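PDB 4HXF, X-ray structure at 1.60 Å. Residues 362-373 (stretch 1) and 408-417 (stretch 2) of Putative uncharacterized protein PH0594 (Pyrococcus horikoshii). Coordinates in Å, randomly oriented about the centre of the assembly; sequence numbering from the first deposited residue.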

# COMPACT_ATOMS: atom_id res chain seq x y z
N GLU A 362 23.59 -12.90 61.07
CA GLU A 362 23.33 -14.22 60.44
C GLU A 362 22.38 -14.01 59.29
O GLU A 362 21.38 -13.30 59.42
CB GLU A 362 22.84 -15.26 61.47
CG GLU A 362 22.70 -16.67 60.87
CD GLU A 362 22.32 -17.75 61.89
OE1 GLU A 362 21.19 -18.29 61.76
OE2 GLU A 362 23.08 -17.89 62.86
N LEU A 363 22.70 -14.53 58.08
CA LEU A 363 21.97 -14.19 56.84
C LEU A 363 21.53 -15.46 56.13
O LEU A 363 22.01 -16.59 56.43
CB LEU A 363 22.94 -13.44 55.87
CG LEU A 363 23.59 -12.16 56.37
CD1 LEU A 363 24.38 -11.49 55.20
CD2 LEU A 363 22.60 -11.21 56.84
N ASP A 364 20.60 -15.25 55.19
CA ASP A 364 20.11 -16.28 54.32
C ASP A 364 20.88 -16.35 53.00
O ASP A 364 21.11 -15.33 52.35
CB ASP A 364 18.65 -15.99 53.97
CG ASP A 364 17.70 -16.26 55.16
OD1 ASP A 364 17.86 -17.20 55.93
OD2 ASP A 364 16.73 -15.47 55.22
N GLY A 365 21.26 -17.59 52.64
CA GLY A 365 21.78 -17.88 51.29
C GLY A 365 21.02 -19.08 50.77
O GLY A 365 20.30 -19.82 51.47
N TRP A 366 21.10 -19.22 49.46
CA TRP A 366 20.65 -20.41 48.74
C TRP A 366 21.64 -20.89 47.68
O TRP A 366 22.40 -20.08 47.14
CB TRP A 366 19.30 -20.21 48.02
CG TRP A 366 18.14 -19.83 48.93
CD1 TRP A 366 17.17 -20.66 49.41
CD2 TRP A 366 17.82 -18.51 49.48
NE1 TRP A 366 16.30 -20.00 50.27
CE2 TRP A 366 16.64 -18.69 50.31
CE3 TRP A 366 18.40 -17.25 49.40
CZ2 TRP A 366 16.09 -17.66 50.98
CZ3 TRP A 366 17.81 -16.19 50.11
CH2 TRP A 366 16.70 -16.39 50.84
N TYR A 367 21.58 -22.19 47.38
CA TYR A 367 22.31 -22.65 46.21
C TYR A 367 21.64 -23.77 45.52
O TYR A 367 20.78 -24.43 46.09
CB TYR A 367 23.71 -23.07 46.63
CG TYR A 367 23.83 -24.33 47.42
CD1 TYR A 367 23.87 -24.28 48.83
CD2 TYR A 367 24.04 -25.55 46.82
CE1 TYR A 367 24.03 -25.40 49.57
CE2 TYR A 367 24.23 -26.67 47.61
CZ TYR A 367 24.24 -26.57 48.97
OH TYR A 367 24.49 -27.72 49.73
N ILE A 368 21.96 -23.89 44.23
CA ILE A 368 21.49 -25.00 43.42
C ILE A 368 22.68 -25.79 42.96
O ILE A 368 23.66 -25.26 42.47
CB ILE A 368 20.71 -24.53 42.17
CG1 ILE A 368 19.42 -23.79 42.54
CG2 ILE A 368 20.45 -25.70 41.23
CD1 ILE A 368 18.82 -22.91 41.44
N LYS A 369 22.57 -27.10 43.15
CA LYS A 369 23.63 -28.07 42.76
C LYS A 369 23.22 -28.77 41.44
O LYS A 369 22.07 -29.24 41.28
CB LYS A 369 23.88 -29.10 43.85
CG LYS A 369 24.98 -30.06 43.46
CD LYS A 369 25.08 -31.13 44.54
CE LYS A 369 26.32 -32.01 44.38
NZ LYS A 369 26.54 -33.10 45.45
N PRO A 370 24.10 -28.67 40.40
CA PRO A 370 23.81 -29.30 39.12
C PRO A 370 24.03 -30.80 39.20
O PRO A 370 24.53 -31.33 40.20
CB PRO A 370 24.86 -28.65 38.21
CG PRO A 370 26.03 -28.53 39.09
CD PRO A 370 25.44 -28.04 40.39
N GLU A 371 23.57 -31.48 38.18
CA GLU A 371 23.74 -32.96 38.01
C GLU A 371 25.22 -33.07 37.73
O GLU A 371 25.83 -32.38 36.84
CB GLU A 371 22.80 -33.52 36.90
N ILE A 372 25.87 -33.57 38.74
CA ILE A 372 27.19 -34.01 38.61
C ILE A 372 27.22 -35.36 39.44
O ILE A 372 26.35 -35.62 40.35
CB ILE A 372 28.30 -33.00 39.07
CG1 ILE A 372 27.90 -32.29 40.41
CG2 ILE A 372 28.49 -32.01 37.91
CD1 ILE A 372 28.84 -31.30 41.14
N LYS A 373 28.22 -36.16 39.12
CA LYS A 373 28.47 -37.46 39.85
C LYS A 373 29.47 -37.26 40.99
O LYS A 373 30.12 -36.23 41.02
CB LYS A 373 28.95 -38.58 38.89
N TYR A 408 26.19 -25.83 36.09
CA TYR A 408 26.72 -24.84 37.05
C TYR A 408 26.04 -24.88 38.42
O TYR A 408 24.82 -25.03 38.49
CB TYR A 408 26.65 -23.39 36.56
CG TYR A 408 27.31 -23.03 35.25
CD1 TYR A 408 26.77 -23.40 34.01
CD2 TYR A 408 28.53 -22.36 35.24
CE1 TYR A 408 27.40 -23.14 32.81
CE2 TYR A 408 29.16 -22.09 34.01
CZ TYR A 408 28.60 -22.43 32.85
OH TYR A 408 29.22 -22.13 31.67
N TYR A 409 26.84 -24.80 39.46
CA TYR A 409 26.30 -24.36 40.75
C TYR A 409 25.80 -22.94 40.60
O TYR A 409 26.42 -22.11 39.94
CB TYR A 409 27.37 -24.35 41.85
CG TYR A 409 27.62 -25.71 42.50
CD1 TYR A 409 28.64 -26.53 42.03
CD2 TYR A 409 26.86 -26.13 43.60
CE1 TYR A 409 28.96 -27.72 42.69
CE2 TYR A 409 27.14 -27.31 44.24
CZ TYR A 409 28.20 -28.10 43.77
OH TYR A 409 28.42 -29.29 44.50
N ILE A 410 24.73 -22.64 41.30
CA ILE A 410 24.16 -21.29 41.39
C ILE A 410 24.14 -20.95 42.89
O ILE A 410 23.70 -21.78 43.73
CB ILE A 410 22.70 -21.30 40.90
CG1 ILE A 410 22.56 -22.02 39.53
CG2 ILE A 410 22.09 -19.91 40.88
CD1 ILE A 410 23.40 -21.40 38.38
N VAL A 411 24.67 -19.77 43.21
CA VAL A 411 24.70 -19.35 44.62
C VAL A 411 24.23 -17.91 44.71
O VAL A 411 24.58 -17.07 43.91
CB VAL A 411 26.06 -19.56 45.30
CG1 VAL A 411 27.17 -18.83 44.72
CG2 VAL A 411 25.96 -19.24 46.84
N TYR A 412 23.45 -17.62 45.72
CA TYR A 412 22.89 -16.27 45.87
C TYR A 412 22.41 -16.02 47.34
O TYR A 412 21.99 -16.97 48.04
CB TYR A 412 21.74 -16.08 44.90
CG TYR A 412 20.53 -17.02 44.95
CD1 TYR A 412 20.48 -18.19 44.20
CD2 TYR A 412 19.47 -16.75 45.76
CE1 TYR A 412 19.39 -19.00 44.31
CE2 TYR A 412 18.32 -17.59 45.79
CZ TYR A 412 18.33 -18.70 45.01
OH TYR A 412 17.18 -19.47 45.10
N VAL A 413 22.59 -14.77 47.81
CA VAL A 413 22.24 -14.47 49.20
C VAL A 413 21.42 -13.20 49.26
O VAL A 413 21.34 -12.44 48.30
CB VAL A 413 23.52 -14.33 50.11
CG1 VAL A 413 24.46 -15.58 49.85
CG2 VAL A 413 24.30 -12.94 49.87
N ASN A 414 20.89 -12.94 50.47
CA ASN A 414 20.27 -11.62 50.74
C ASN A 414 21.20 -10.83 51.68
O ASN A 414 21.15 -10.99 52.93
CB ASN A 414 18.89 -11.80 51.35
CG ASN A 414 17.82 -12.09 50.32
OD1 ASN A 414 17.91 -11.59 49.18
ND2 ASN A 414 16.74 -12.86 50.70
N PRO A 415 22.07 -9.99 51.12
CA PRO A 415 23.00 -9.25 52.03
C PRO A 415 22.22 -8.18 52.76
O PRO A 415 21.05 -7.85 52.38
CB PRO A 415 23.98 -8.59 51.06
CG PRO A 415 23.26 -8.56 49.79
CD PRO A 415 22.29 -9.72 49.68
N ARG A 416 22.80 -7.58 53.78
CA ARG A 416 22.19 -6.39 54.35
C ARG A 416 21.97 -5.33 53.28
O ARG A 416 22.65 -5.21 52.27
CB ARG A 416 23.07 -5.85 55.51
CG ARG A 416 24.37 -5.09 55.05
CD ARG A 416 25.34 -4.97 56.23
NE ARG A 416 25.85 -6.29 56.56
CZ ARG A 416 26.30 -6.67 57.72
NH1 ARG A 416 26.41 -5.81 58.75
NH2 ARG A 416 26.70 -7.90 57.90
N GLY A 417 20.82 -4.69 53.48
CA GLY A 417 20.22 -3.84 52.48
C GLY A 417 19.01 -4.49 51.80
O GLY A 417 18.18 -3.76 51.23
O HOH W 1 19.76 -12.57 54.77

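Residues 362-368 and 409-413 pair as antiparallel β-strands, their axes inclined at 169° and approaching to 4.6 Å; together the two stretches bury 836 Å². The backbone supplies five hydrogen bonds, and side chains pack on both faces of the ladder and beyond its end.

At the start of stretch 1, E362 is exposed and out of reach. L363 turns toward stretch 2 and lays its CD1 4.0 Å from N414 O and 4.1 Å from P415 CA, an apolar cover over the backbone of stretch 2 at N414 and P415. At D364 the pairing is continued by a water: it accepts from D364 N (2.8 Å) and donates to N414 O (2.8 Å), bridging two backbone groups that do not meet directly. The direct bonds begin with N414 N to D364 O (3.0 Å).

G365 faces V413 in a non-hydrogen-bonded pair, with their CA atoms only 4.0 Å apart. The lack of a side chain suits this close approach, since a CB on G365 would lie 3.2 Å from V413 CG1; G365 CA also makes a CA-H...O contact with Y412 O (3.4 Å).

W366 and Y412 form a hydrogen-bonded pair, W366 N to Y412 O at 2.8 Å and Y412 N to W366 O at 3.0 Å. With chi1 near +60° (p), Y412 brings its ring back toward stretch 1, and W366 CB sits over the ring face, 3.8 Å from its centroid. The five-membered ring of W366 lies nearly parallel to the Y412 ring (planes at 21°) but slid aside, so the two barely overlap. The far end of the indole reaches N414, whose ND2 lies at the ring edge, 3.5 Å from CH2.

On the other face, that of G365 and V413, Y367 packs its CB 4.4 Å from V411 CB, while Y367 CA approaches I410 O to 3.0 Å in a CA-H...O contact. I368 then repeats the two-bond pattern with I410: I368 N to I410 O is 2.8 Å and I410 N to I368 O is 3.1 Å. Their β-branched side chains share the W366-Y412 face, with I368 CB 4.0 Å from I410 CB.

Past the strand, Y409 gathers the contacts. The extended K369 side chain passes its CE 3.4 Å from Y409 OH. P370, which has no amide hydrogen to offer, instead sets its CD over the Y409 ring, 3.9 Å from the centroid and 12° off the normal. I372 places CD1 3.9 Å from Y409 CE1.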